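Local atomic coordinates of putative ABC transporter (Thermobispora bispora, PDB entry 4PE6), a protein that probably serves as the solute-binding component of an ABC transporter, with carbohydrate as the likely class of cargo, and was crystallised holding a trihydroxybutanoic acid. Residues A[19-24]-A[38-43]; A[148-153]-A[198-203]. All blocks are in the same frame, centred on the assembly; numbering follows the deposited sequence.

Contact 1 of 2, residues A[19-24]-A[38-43]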
loop_
_atom_site.group_PDB
_atom_site.type_symbol
_atom_site.label_atom_id
_atom_site.label_comp_id
_atom_site.label_asym_id
_atom_site.label_seq_id
_atom_site.Cartn_x
_atom_site.Cartn_y
_atom_site.Cartn_z
ATOM N N PRO A 19 -25.562 5.379 -8.812
ATOM C CA PRO A 19 -24.272 5.488 -9.489
ATOM C C PRO A 19 -23.492 4.199 -9.802
ATOM O O PRO A 19 -23.557 3.213 -9.065
ATOM C CB PRO A 19 -23.443 6.356 -8.545
ATOM C CG PRO A 19 -24.218 6.448 -7.278
ATOM C CD PRO A 19 -25.641 6.259 -7.639
ATOM N N PHE A 20 -22.716 4.286 -10.879
ATOM C CA PHE A 20 -21.771 3.259 -11.304
ATOM C C PHE A 20 -20.359 3.717 -10.908
ATOM O O PHE A 20 -19.856 4.731 -11.409
ATOM C CB PHE A 20 -21.918 3.032 -12.814
ATOM C CG PHE A 20 -20.853 2.162 -13.440
ATOM C CD1 PHE A 20 -20.190 1.163 -12.721
ATOM C CD2 PHE A 20 -20.544 2.327 -14.779
ATOM C CE1 PHE A 20 -19.219 0.381 -13.325
ATOM C CE2 PHE A 20 -19.573 1.546 -15.392
ATOM C CZ PHE A 20 -18.909 0.569 -14.663
ATOM N N ILE A 21 -19.750 2.977 -9.982
ATOM C CA ILE A 21 -18.378 3.246 -9.501
ATOM C C ILE A 21 -17.394 2.251 -10.140
ATOM O O ILE A 21 -17.514 1.046 -9.936
ATOM C CB ILE A 21 -18.271 3.088 -7.973
ATOM C CG1 ILE A 21 -19.382 3.881 -7.248
ATOM C CG2 ILE A 21 -16.888 3.498 -7.489
ATOM C CD1 ILE A 21 -19.391 5.370 -7.553
ATOM N N ALA A 22 -16.447 2.758 -10.934
ATOM C CA ALA A 22 -15.441 1.927 -11.584
ATOM C C ALA A 22 -14.110 2.075 -10.844
ATOM O O ALA A 22 -13.789 3.160 -10.388
ATOM C CB ALA A 22 -15.294 2.358 -13.029
ATOM N N LEU A 23 -13.369 0.983 -10.698
ATOM C CA LEU A 23 -12.028 1.015 -10.092
ATOM C C LEU A 23 -11.006 0.433 -11.064
ATOM O O LEU A 23 -11.138 -0.718 -11.536
ATOM C CB LEU A 23 -11.999 0.264 -8.763
ATOM C CG LEU A 23 -10.725 0.392 -7.916
ATOM C CD1 LEU A 23 -11.037 0.116 -6.444
ATOM C CD2 LEU A 23 -9.604 -0.516 -8.386
ATOM N N SER A 24 -9.982 1.219 -11.355
ATOM C CA SER A 24 -8.884 0.785 -12.219
ATOM C C SER A 24 -7.615 0.685 -11.374
ATOM O O SER A 24 -7.184 1.666 -10.751
ATOM C CB SER A 24 -8.661 1.776 -13.362
ATOM O OG SER A 24 -7.435 1.526 -14.014
ATOM N N ALA A 38 -10.275 -6.758 -2.495
ATOM C CA ALA A 38 -11.264 -7.498 -1.715
ATOM C C ALA A 38 -12.066 -6.563 -0.788
ATOM O O ALA A 38 -13.288 -6.633 -0.755
ATOM C CB ALA A 38 -10.590 -8.628 -0.963
ATOM N N LYS A 39 -11.402 -5.648 -0.080
ATOM C CA LYS A 39 -12.102 -4.711 0.793
ATOM C C LYS A 39 -13.018 -3.772 0.005
ATOM O O LYS A 39 -14.134 -3.507 0.440
ATOM C CB LYS A 39 -11.112 -3.896 1.632
ATOM C CG LYS A 39 -10.250 -4.716 2.570
ATOM C CD LYS A 39 -11.073 -5.376 3.667
ATOM C CE LYS A 39 -10.228 -6.358 4.461
ATOM N NZ LYS A 39 -10.829 -6.577 5.796
ATOM N N PHE A 40 -12.553 -3.274 -1.153
ATOM C CA PHE A 40 -13.394 -2.477 -2.026
ATOM C C PHE A 40 -14.622 -3.242 -2.474
ATOM O O PHE A 40 -15.724 -2.714 -2.457
ATOM C CB PHE A 40 -12.646 -2.011 -3.294
ATOM C CG PHE A 40 -13.555 -1.341 -4.295
ATOM C CD1 PHE A 40 -13.973 -0.025 -4.098
ATOM C CD2 PHE A 40 -14.029 -2.029 -5.398
ATOM C CE1 PHE A 40 -14.812 0.595 -5.012
ATOM C CE2 PHE A 40 -14.875 -1.426 -6.307
ATOM C CZ PHE A 40 -15.274 -0.105 -6.103
ATOM N N GLU A 41 -14.428 -4.480 -2.914
ATOM C CA GLU A 41 -15.529 -5.245 -3.455
ATOM C C GLU A 41 -16.559 -5.597 -2.370
ATOM O O GLU A 41 -17.761 -5.527 -2.608
ATOM C CB GLU A 41 -15.012 -6.504 -4.139
ATOM C CG GLU A 41 -14.420 -6.228 -5.502
ATOM C CD GLU A 41 -13.819 -7.462 -6.147
ATOM O OE1 GLU A 41 -13.413 -8.388 -5.417
ATOM O OE2 GLU A 41 -13.723 -7.482 -7.388
ATOM N N GLU A 42 -16.081 -5.951 -1.187
ATOM C CA GLU A 42 -16.973 -6.151 -0.041
ATOM C C GLU A 42 -17.751 -4.867 0.283
ATOM O O GLU A 42 -18.949 -4.915 0.498
ATOM C CB GLU A 42 -16.173 -6.600 1.170
ATOM C CG GLU A 42 -16.963 -6.675 2.461
ATOM C CD GLU A 42 -16.094 -7.074 3.639
ATOM O OE1 GLU A 42 -15.142 -6.335 3.987
ATOM O OE2 GLU A 42 -16.393 -8.115 4.235
ATOM N N ALA A 43 -17.075 -3.725 0.328
ATOM C CA ALA A 43 -17.757 -2.469 0.646
ATOM C C ALA A 43 -18.758 -2.056 -0.446
ATOM O O ALA A 43 -19.836 -1.533 -0.152
ATOM C CB ALA A 43 -16.755 -1.354 0.871
#
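No polar bond joins F40 to L23 or I21 across this contact; the shortest one within the two segments, E42 N to A38 O at 2.9 Å, belongs to the backbone of the helix that presents F40. What crosses instead is an apolar grip on one phenyl ring. The CD1 methyl of L23 stands over a face of F40, 3.7 Å from the ring centroid and 14° off the normal, which meets the geometry of a CH-pi contact. It is displaced toward the rim, with CG of F40 its nearest ring atom at 3.6 Å. L23 and F40 approach from opposite directions, and in F40 the trans first torsion (chi1 172°) sends the ring out from the helix toward the strand. The far end of that ring is met at its edge: CG2 of I21 lies near the ring plane, 4.2 Å from F40 CZ. I21 starts toward the helix, but its CG1 branch leads away, so the shorter branch does the touching. L86 and V58, on the strands next in the sheet, also touch F40, as does S264 of helix 263-275. Replacing the F40 ring with the lone methyl of an alanine is likely to leave L23 CD1 without its aromatic partner and to open a gap between helix and sheet. The CA atoms of L23 and F40 are 8.9 Å apart, a spacing bridged wholly by side chains. The arrangement is that of a beta-alpha-beta crossover, strand 20-25, helix 31-49 and strand 55-60, which starts the first lobe of a type I periplasmic binding protein fold.

Contact 2 of 2, residues A[148-153]-A[198-203]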
loop_
_atom_site.group_PDB
_atom_site.type_symbol
_atom_site.label_atom_id
_atom_site.label_comp_id
_atom_site.label_asym_id
_atom_site.label_seq_id
_atom_site.Cartn_x
_atom_site.Cartn_y
_atom_site.Cartn_z
ATOM N N ASN A 148 25.647 -4.824 7.367
ATOM C CA ASN A 148 25.315 -4.956 5.970
ATOM C C ASN A 148 23.808 -5.085 5.797
ATOM O O ASN A 148 23.138 -5.815 6.533
ATOM C CB ASN A 148 26.011 -6.180 5.375
ATOM C CG ASN A 148 27.521 -6.064 5.389
ATOM O OD1 ASN A 148 28.084 -4.978 5.159
ATOM N ND2 ASN A 148 28.199 -7.191 5.614
ATOM N N VAL A 149 23.274 -4.357 4.830
ATOM C CA VAL A 149 21.852 -4.424 4.537
ATOM C C VAL A 149 21.537 -4.658 3.072
ATOM O O VAL A 149 22.325 -4.287 2.165
ATOM C CB VAL A 149 21.106 -3.157 4.991
ATOM C CG1 VAL A 149 21.250 -2.966 6.483
ATOM C CG2 VAL A 149 21.597 -1.943 4.225
ATOM N N ILE A 150 20.363 -5.255 2.840
ATOM C CA ILE A 150 19.816 -5.370 1.499
ATOM C C ILE A 150 18.583 -4.467 1.423
ATOM O O ILE A 150 17.765 -4.459 2.336
ATOM C CB ILE A 150 19.435 -6.822 1.164
ATOM C CG1 ILE A 150 20.693 -7.679 1.054
ATOM C CG2 ILE A 150 18.596 -6.897 -0.109
ATOM C CD1 ILE A 150 20.422 -9.145 0.794
ATOM N N VAL A 151 18.475 -3.693 0.349
ATOM C CA VAL A 151 17.270 -2.923 0.075
ATOM C C VAL A 151 16.458 -3.671 -0.971
ATOM O O VAL A 151 16.957 -3.964 -2.062
ATOM C CB VAL A 151 17.601 -1.507 -0.451
ATOM C CG1 VAL A 151 16.329 -0.691 -0.710
ATOM C CG2 VAL A 151 18.506 -0.776 0.527
ATOM N N VAL A 152 15.192 -3.923 -0.651
ATOM C CA VAL A 152 14.256 -4.531 -1.569
ATOM C C VAL A 152 13.201 -3.504 -1.903
ATOM O O VAL A 152 12.400 -3.127 -1.056
ATOM C CB VAL A 152 13.560 -5.762 -0.960
ATOM C CG1 VAL A 152 12.607 -6.354 -1.973
ATOM C CG2 VAL A 152 14.569 -6.799 -0.454
ATOM N N ARG A 153 13.218 -3.024 -3.136
ATOM C CA ARG A 153 12.275 -2.023 -3.576
ATOM C C ARG A 153 10.867 -2.579 -3.766
ATOM O O ARG A 153 10.652 -3.791 -3.998
ATOM C CB ARG A 153 12.761 -1.373 -4.862
ATOM C CG ARG A 153 14.081 -0.647 -4.671
ATOM C CD ARG A 153 14.572 0.061 -5.930
ATOM N NE ARG A 153 13.663 1.114 -6.349
ATOM C CZ ARG A 153 13.955 2.032 -7.281
ATOM N NH1 ARG A 153 15.110 2.009 -7.906
ATOM N NH2 ARG A 153 13.078 2.961 -7.606
ATOM N N LEU A 198 17.273 -14.433 -2.709
ATOM C CA LEU A 198 17.939 -15.735 -2.825
ATOM C C LEU A 198 19.036 -15.662 -3.879
ATOM O O LEU A 198 20.125 -16.234 -3.709
ATOM C CB LEU A 198 16.932 -16.823 -3.220
ATOM C CG LEU A 198 17.500 -18.222 -3.421
ATOM C CD1 LEU A 198 18.046 -18.736 -2.099
ATOM C CD2 LEU A 198 16.447 -19.163 -4.010
ATOM N N GLY A 199 18.727 -14.953 -4.958
ATOM C CA GLY A 199 19.642 -14.733 -6.064
ATOM C C GLY A 199 20.962 -14.106 -5.670
ATOM O O GLY A 199 21.997 -14.489 -6.217
ATOM N N VAL A 200 20.952 -13.176 -4.715
ATOM C CA VAL A 200 22.186 -12.461 -4.356
ATOM C C VAL A 200 22.918 -12.972 -3.118
ATOM O O VAL A 200 24.083 -12.639 -2.922
ATOM C CB VAL A 200 21.954 -10.935 -4.189
ATOM C CG1 VAL A 200 21.354 -10.342 -5.452
ATOM C CG2 VAL A 200 21.087 -10.626 -2.966
ATOM N N LEU A 201 22.253 -13.753 -2.277
ATOM C CA LEU A 201 22.855 -14.211 -1.023
ATOM C C LEU A 201 24.225 -14.878 -1.177
ATOM O O LEU A 201 25.149 -14.538 -0.443
ATOM C CB LEU A 201 21.896 -15.130 -0.240
ATOM C CG LEU A 201 20.748 -14.411 0.468
ATOM C CD1 LEU A 201 19.848 -15.394 1.210
ATOM C CD2 LEU A 201 21.245 -13.322 1.416
ATOM N N PRO A 202 24.380 -15.802 -2.145
ATOM C CA PRO A 202 25.714 -16.415 -2.275
ATOM C C PRO A 202 26.848 -15.405 -2.560
ATOM O O PRO A 202 27.996 -15.671 -2.228
ATOM C CB PRO A 202 25.545 -17.391 -3.453
ATOM C CG PRO A 202 24.075 -17.644 -3.546
ATOM C CD PRO A 202 23.427 -16.345 -3.130
ATOM N N SER A 203 26.527 -14.253 -3.141
ATOM C CA SER A 203 27.559 -13.294 -3.533
ATOM C C SER A 203 27.854 -12.226 -2.483
ATOM O O SER A 203 28.741 -11.409 -2.700
ATOM C CB SER A 203 27.166 -12.602 -4.836
ATOM O OG SER A 203 26.091 -11.707 -4.613
#
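I150 and V200 meet tip to tip, the CD1 methyl of I150 lying 4.1 Å from CG2 of V200. The same methyl approaches CD2 of L201 at 4.3 Å, so one end group on the strand is shared by two consecutive residues of 198-203. In I150 the CG1 arm is extended (chi2 177°), which carries CD1 well out from the sheet. The next shell fixes the turn. V200 O receives both S203 N, at 2.9 Å, and S203 OG, at 2.8 Å, the hydroxyl arriving with a C=O...O angle of 133° and 16° out of the carbonyl plane. This double grip ties the backbone of V200 to the 3-10 residues that follow. Farther out, the backbone of I150 is hydrogen-bonded to A209 and I211 on the adjacent parallel strand 209-211, while V207 and V210 touch its side chain. L201 also packs on F223 and A226 of helix 216-226. Across the two segments, however, no hydrogen bond forms and just 80 Å² is buried; the contact is therefore purely apolar and carries no directional bond, its fit depending on side-chain shape and on backbones held by other partners.

Contact 1 is complete before contact 2 opens, and the two lie on opposite sides of the chain's centre, 37 Å apart between centres and about 20 Å between nearest atoms. No atoms touch, yet both pack helix-side residues against strands of one mixed sheet: strand 20-25 near one end, strand 147-153 near the other. This matches the two-lobed layout of type I periplasmic binding proteins, with one contact in each lobe. The bound trihydroxybutanoic acid meets residues close to the ends of these elements, W32 and R33 on helix 31-49, V155 just after strand 147-153 and C188 just before helix 190-200, so the two contacts belong to frameworks that both contribute to the pocket.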